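Local coordinates for periplasmic binding protein/LacI transcriptional regulator (Alkaliphilus metalliredigens, PDB 3CTP) that binds D-xylulofuranose in the cleft between two domains and probably acts as a sugar-responsive, DNA-binding transcriptional repressor of the LacI family, at residues H144-D147 with N148-T151; V255-P258 with Q259-I263. All coordinates share one frame; numbering follows the deposited sequence.

Interaction 1: residues H144-D147 with N148-T151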
ATOM      1  N   HIS A 144      -8.433   0.498  22.389  1.00 10.03           N
ATOM      2  CA  HIS A 144      -9.046  -0.388  23.375  1.00  9.42           C
ATOM      3  C   HIS A 144     -10.498  -0.618  23.011  1.00 12.57           C
ATOM      4  O   HIS A 144     -11.217   0.321  22.688  1.00 16.22           O
ATOM      5  CB  HIS A 144      -8.949   0.264  24.756  1.00 10.13           C
ATOM      6  CG  HIS A 144      -7.550   0.291  25.286  1.00 11.43           C
ATOM      7  ND1 HIS A 144      -6.636   1.263  24.934  1.00 15.22           N
ATOM      8  CD2 HIS A 144      -6.892  -0.564  26.108  1.00 12.55           C
ATOM      9  CE1 HIS A 144      -5.473   1.005  25.512  1.00 15.32           C
ATOM     10  NE2 HIS A 144      -5.601  -0.097  26.230  1.00 17.72           N
ATOM     11  N   ILE A 145     -10.963  -1.855  23.134  1.00 11.28           N
ATOM     12  CA  ILE A 145     -12.319  -2.172  22.734  1.00 12.31           C
ATOM     13  C   ILE A 145     -13.190  -2.426  23.951  1.00 15.18           C
ATOM     14  O   ILE A 145     -14.119  -1.647  24.244  1.00 16.89           O
ATOM     15  CB  ILE A 145     -12.302  -3.374  21.777  1.00 12.31           C
ATOM     16  CG1 ILE A 145     -11.476  -2.995  20.568  1.00 12.02           C
ATOM     17  CG2 ILE A 145     -13.732  -3.690  21.293  1.00 16.00           C
ATOM     18  CD1 ILE A 145     -11.443  -4.088  19.492  1.00 13.56           C
ATOM     19  N   LEU A 146     -12.865  -3.486  24.669  1.00 14.57           N
ATOM     20  CA  LEU A 146     -13.554  -3.794  25.919  1.00 15.66           C
ATOM     21  C   LEU A 146     -12.500  -4.243  26.904  1.00 16.13           C
ATOM     22  O   LEU A 146     -11.406  -4.654  26.499  1.00 15.15           O
ATOM     23  CB  LEU A 146     -14.537  -4.924  25.713  1.00 16.43           C
ATOM     24  CG  LEU A 146     -15.745  -4.663  24.809  1.00 20.35           C
ATOM     25  CD1 LEU A 146     -16.450  -5.973  24.503  1.00 19.23           C
ATOM     26  CD2 LEU A 146     -16.728  -3.658  25.438  1.00 20.75           C
ATOM     27  N   ASP A 147     -12.836  -4.197  28.191  1.00 15.96           N
ATOM     28  CA  ASP A 147     -11.839  -4.483  29.203  1.00 17.31           C
ATOM     29  C   ASP A 147     -11.388  -5.941  29.149  1.00 15.87           C
ATOM     30  O   ASP A 147     -10.361  -6.306  29.750  1.00 17.15           O
ATOM     31  CB  ASP A 147     -12.411  -4.158  30.589  1.00 18.64           C
ATOM     32  CG  ASP A 147     -12.654  -2.676  30.772  1.00 35.44           C
ATOM     33  OD1 ASP A 147     -12.083  -1.894  29.991  1.00 28.98           O
ATOM     34  OD2 ASP A 147     -13.418  -2.287  31.678  1.00 32.55           O
ATOM     35  N   ASN A 148     -12.131  -6.786  28.442  1.00 13.91           N
ATOM     36  CA  ASN A 148     -11.738  -8.183  28.384  1.00 13.81           C
ATOM     37  C   ASN A 148     -11.075  -8.582  27.070  1.00 12.38           C
ATOM     38  O   ASN A 148     -10.943  -9.757  26.784  1.00 12.69           O
ATOM     39  CB  ASN A 148     -12.897  -9.126  28.738  1.00 17.15           C
ATOM     40  CG  ASN A 148     -13.984  -9.125  27.704  1.00 26.69           C
ATOM     41  OD1 ASN A 148     -14.077  -8.215  26.881  1.00 21.94           O
ATOM     42  ND2 ASN A 148     -14.841 -10.147  27.750  1.00 30.40           N
ATOM     43  N   ILE A 149     -10.593  -7.583  26.316  1.00 10.37           N
ATOM     44  CA  ILE A 149      -9.847  -7.827  25.061  1.00  8.22           C
ATOM     45  C   ILE A 149      -8.462  -7.199  25.181  1.00  9.42           C
ATOM     46  O   ILE A 149      -8.339  -6.021  25.519  1.00 10.18           O
ATOM     47  CB  ILE A 149     -10.607  -7.218  23.860  1.00  8.95           C
ATOM     48  CG1 ILE A 149     -11.917  -7.998  23.644  1.00  9.92           C
ATOM     49  CG2 ILE A 149      -9.732  -7.210  22.585  1.00 12.33           C
ATOM     50  CD1 ILE A 149     -12.854  -7.316  22.635  1.00 12.83           C
ATOM     51  N   ILE A 150      -7.422  -8.004  24.935  1.00  9.04           N
ATOM     52  CA  ILE A 150      -6.043  -7.535  25.018  1.00  9.89           C
ATOM     53  C   ILE A 150      -5.764  -6.529  23.923  1.00  9.55           C
ATOM     54  O   ILE A 150      -6.155  -6.746  22.782  1.00  9.96           O
ATOM     55  CB  ILE A 150      -5.085  -8.699  24.788  1.00 10.45           C
ATOM     56  CG1 ILE A 150      -5.177  -9.684  25.971  1.00 13.16           C
ATOM     57  CG2 ILE A 150      -3.614  -8.183  24.646  1.00 11.23           C
ATOM     58  CD1 ILE A 150      -4.434 -11.020  25.706  1.00 14.91           C
ATOM     59  N   THR A 151      -5.061  -5.461  24.258  1.00  8.44           N
ATOM     60  CA  THR A 151      -4.684  -4.427  23.275  1.00 10.15           C
ATOM     61  C   THR A 151      -3.154  -4.407  23.149  1.00 10.99           C
ATOM     62  O   THR A 151      -2.426  -4.297  24.166  1.00 12.56           O
ATOM     63  CB  THR A 151      -5.158  -3.032  23.759  1.00 12.31           C
ATOM     64  OG1 THR A 151      -6.550  -3.084  24.109  1.00 18.07           O
ATOM     65  CG2 THR A 151      -4.939  -1.980  22.684  1.00 13.62           C
TER
HETATM   66  O   HOH W   1      -9.210  -3.835  24.073  1.00 19.17           O
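His144 and Thr151 close the mouth of a loop between parallel strands 138-141 and 151-154 of the seven-stranded sheet, bridged by one water and turned by a type I beta turn from Leu146 to Ile149. The turn bond runs from Ile149 N to Leu146 O at 3.0 Å; the donor stands 53° out of the carbonyl plane instead of on a lone pair. Beside it Ile149 CD1 reaches Ile145 CG2 at 4.0 Å, both side chains leaning on Ala140 of the preceding strand. At the mouth the Thr151 methyl, CG2, sits squarely over one imidazole face, 4.0 Å from the His144 ring centroid. Bonds from ND1 to Glu185, at the start of helix 185-200 in the other domain, and from NE2 to Asp310 probably hold the ring's rotation. Thr151 has CG2 anti to its own nitrogen, which leaves OG1 (chi1 -51°) turned toward the water. A valine at this position would probably keep a methyl near the ring but leave the bridging water without one of its three partners. That water accepts from Ile145 N at 2.8 Å, donates to Ile149 O, also at 2.8 Å, and lies 2.8 Å from Thr151 OG1.

Interaction 2: residues V255-P258 with Q259-I263. With NA (sodium ion), chain D.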
ATOM      1  N   VAL A 255      10.403  24.409  -1.376  1.00 20.36           N
ATOM      2  CA  VAL A 255      11.000  24.390  -0.038  1.00 19.93           C
ATOM      3  C   VAL A 255      12.111  23.350   0.034  1.00 20.70           C
ATOM      4  O   VAL A 255      11.969  22.248  -0.507  1.00 21.91           O
ATOM      5  CB  VAL A 255       9.912  24.130   1.049  1.00 19.55           C
ATOM      6  CG1 VAL A 255      10.534  23.887   2.416  1.00 14.73           C
ATOM      7  CG2 VAL A 255       8.969  25.304   1.126  1.00 19.85           C
ATOM      8  N   SER A 256      13.228  23.707   0.678  1.00 18.49           N
ATOM      9  CA  SER A 256      14.352  22.798   0.802  1.00 18.18           C
ATOM     10  C   SER A 256      14.297  22.138   2.164  1.00 17.51           C
ATOM     11  O   SER A 256      14.214  22.806   3.187  1.00 18.26           O
ATOM     12  CB  SER A 256      15.695  23.535   0.638  1.00 19.77           C
ATOM     13  OG  SER A 256      15.948  23.772  -0.740  1.00 28.87           O
ATOM     14  N   ILE A 257      14.323  20.810   2.159  1.00 14.98           N
ATOM     15  CA  ILE A 257      14.332  20.020   3.390  1.00 13.95           C
ATOM     16  C   ILE A 257      15.662  19.273   3.396  1.00 13.26           C
ATOM     17  O   ILE A 257      15.997  18.616   2.416  1.00 14.57           O
ATOM     18  CB  ILE A 257      13.167  19.016   3.357  1.00 14.90           C
ATOM     19  CG1 ILE A 257      11.827  19.760   3.293  1.00 16.54           C
ATOM     20  CG2 ILE A 257      13.186  18.096   4.573  1.00 15.19           C
ATOM     21  CD1 ILE A 257      10.657  18.868   2.840  1.00 18.95           C
ATOM     22  N   PRO A 258      16.416  19.353   4.500  1.00 13.10           N
ATOM     23  CA  PRO A 258      16.084  19.949   5.795  1.00 12.10           C
ATOM     24  C   PRO A 258      16.595  21.378   5.985  1.00 12.98           C
ATOM     25  O   PRO A 258      16.506  21.909   7.094  1.00 12.51           O
ATOM     26  CB  PRO A 258      16.864  19.062   6.766  1.00 13.28           C
ATOM     27  CG  PRO A 258      18.108  18.714   6.009  1.00 13.99           C
ATOM     28  CD  PRO A 258      17.693  18.612   4.558  1.00 14.53           C
ATOM     29  N   GLN A 259      17.139  21.978   4.925  1.00 14.46           N
ATOM     30  CA  GLN A 259      17.762  23.309   5.044  1.00 16.83           C
ATOM     31  C   GLN A 259      16.806  24.377   5.563  1.00 16.87           C
ATOM     32  O   GLN A 259      17.195  25.247   6.351  1.00 18.12           O
ATOM     33  CB  GLN A 259      18.321  23.761   3.693  1.00 18.90           C
ATOM     34  CG  GLN A 259      19.498  22.943   3.205  1.00 28.47           C
ATOM     35  CD  GLN A 259      19.090  21.813   2.286  1.00 29.10           C
ATOM     36  OE1 GLN A 259      18.006  21.248   2.416  1.00 24.55           O
ATOM     37  NE2 GLN A 259      19.966  21.481   1.331  1.00 31.30           N
ATOM     38  N   GLU A 260      15.556  24.321   5.119  1.00 14.22           N
ATOM     39  CA  GLU A 260      14.600  25.344   5.495  1.00 13.59           C
ATOM     40  C   GLU A 260      13.629  24.856   6.563  1.00 14.45           C
ATOM     41  O   GLU A 260      13.112  25.645   7.360  1.00 15.48           O
ATOM     42  CB  GLU A 260      13.817  25.776   4.266  1.00 14.76           C
ATOM     43  CG  GLU A 260      14.693  26.550   3.288  1.00 23.56           C
ATOM     44  CD  GLU A 260      13.899  27.178   2.182  1.00 27.03           C
ATOM     45  OE1 GLU A 260      13.438  26.452   1.286  1.00 25.40           O
ATOM     46  OE2 GLU A 260      13.765  28.424   2.196  1.00 35.42           O
ATOM     47  N   VAL A 261      13.346  23.559   6.563  1.00 13.44           N
ATOM     48  CA  VAL A 261      12.479  23.026   7.596  1.00 12.07           C
ATOM     49  C   VAL A 261      12.832  21.561   7.762  1.00 12.14           C
ATOM     50  O   VAL A 261      13.152  20.885   6.769  1.00 12.65           O
ATOM     51  CB  VAL A 261      11.012  23.208   7.235  1.00 15.26           C
ATOM     52  CG1 VAL A 261      10.720  22.474   5.974  1.00 16.90           C
ATOM     53  CG2 VAL A 261      10.104  22.698   8.386  1.00 14.69           C
ATOM     54  N   GLN A 262      12.830  21.094   9.007  1.00 10.57           N
ATOM     55  CA  GLN A 262      13.154  19.690   9.308  1.00  8.98           C
ATOM     56  C   GLN A 262      11.859  18.937   9.546  1.00 10.37           C
ATOM     57  O   GLN A 262      10.900  19.535  10.030  1.00 12.34           O
ATOM     58  CB  GLN A 262      14.030  19.590  10.539  1.00  9.58           C
ATOM     59  CG  GLN A 262      15.374  20.362  10.386  1.00 12.13           C
ATOM     60  CD  GLN A 262      16.288  20.109  11.553  1.00 16.67           C
ATOM     61  OE1 GLN A 262      16.604  18.965  11.863  1.00 15.14           O
ATOM     62  NE2 GLN A 262      16.679  21.184  12.254  1.00 17.61           N
ATOM     63  N   ILE A 263      11.842  17.642   9.210  1.00  9.20           N
ATOM     64  CA  ILE A 263      10.603  16.835   9.286  1.00  9.98           C
ATOM     65  C   ILE A 263      10.928  15.532   9.997  1.00  9.47           C
ATOM     66  O   ILE A 263      11.943  14.882   9.697  1.00  9.15           O
ATOM     67  CB  ILE A 263      10.088  16.450   7.872  1.00  9.44           C
ATOM     68  CG1 ILE A 263      10.086  17.661   6.925  1.00 14.50           C
ATOM     69  CG2 ILE A 263       8.715  15.766   7.968  1.00 11.33           C
ATOM     70  CD1 ILE A 263       9.068  18.695   7.242  1.00 16.15           C
TER
HETATM   71 NA    NA D 402      11.840  27.227   8.322  1.00 12.78          NA
HETATM   72  O   HOH W   2      14.386  26.362  -1.170  1.00 38.69           O
HETATM   73  O   HOH W   3      12.614  29.124   7.414  1.00 26.90           O
HETATM   74  O   HOH W   4      13.247  27.821   9.973  1.00 30.61           O
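Glu260 reaches back over the Ser256 backbone, while Val261, the next residue, sends CG1 toward Val255 and Ile257. With chi2 at -171° the Glu260 chain is extended beyond CG, and this carries OE1 to Ser256 N, 2.8 Å away, where it accepts a fairly straight bond (162°) on its anti lone pair. The backbone answers in the other direction: Glu260 N donates to Ser256 O at 2.8 Å. Two bonds of opposite sense therefore tie the same pair of residues across a tight loop that contains the cis peptide before Pro258. On the apolar side, Val261 CG1 sits 3.8 Å from Val255 CG1, the two side chains crossing at a slant, whereas Ile257 lies side by side with Val261. Ile257 CG2 also meets Ile263 CG1 at 3.9 Å, and Leu250 of helix 240-252 packs on Val255, Ile257 and Ile263. Water 2 donates to Glu260 OE1 at 2.6 Å and accepts from Ser256 OG. With its carboxylate and amide both engaged, Glu260 presents its carbonyl O to the sodium ion at 2.2 Å, joined by the backbone oxygens of Val230 and Tyr232 and two waters, so the loop's hydrogen bonds probably steady a backbone ligand of the metal.

Following the chain from its N terminus, interaction 1 comes first: residues 144-151 close the loop between strands 138-141 and 151-154 of the seven-stranded sheet, in the domain holding the modelled N terminus. Interaction 2 later closes the connection from helix 240-252 to edge strand 262-264 of the four-stranded sheet, beside the sodium site. The two loops are in series, neither nested nor crossed. The centres of interaction 1 and interaction 2 are about 41 Å apart, on opposite sides of the chain's centre. Each leads into a strand of a different domain, Thr151 pairing with Tyr311 of strand 311-318, Gln262 with Ile235 of strand 234-237 and Ile263 with Thr322; the bound xylulofuranose lies between the domains.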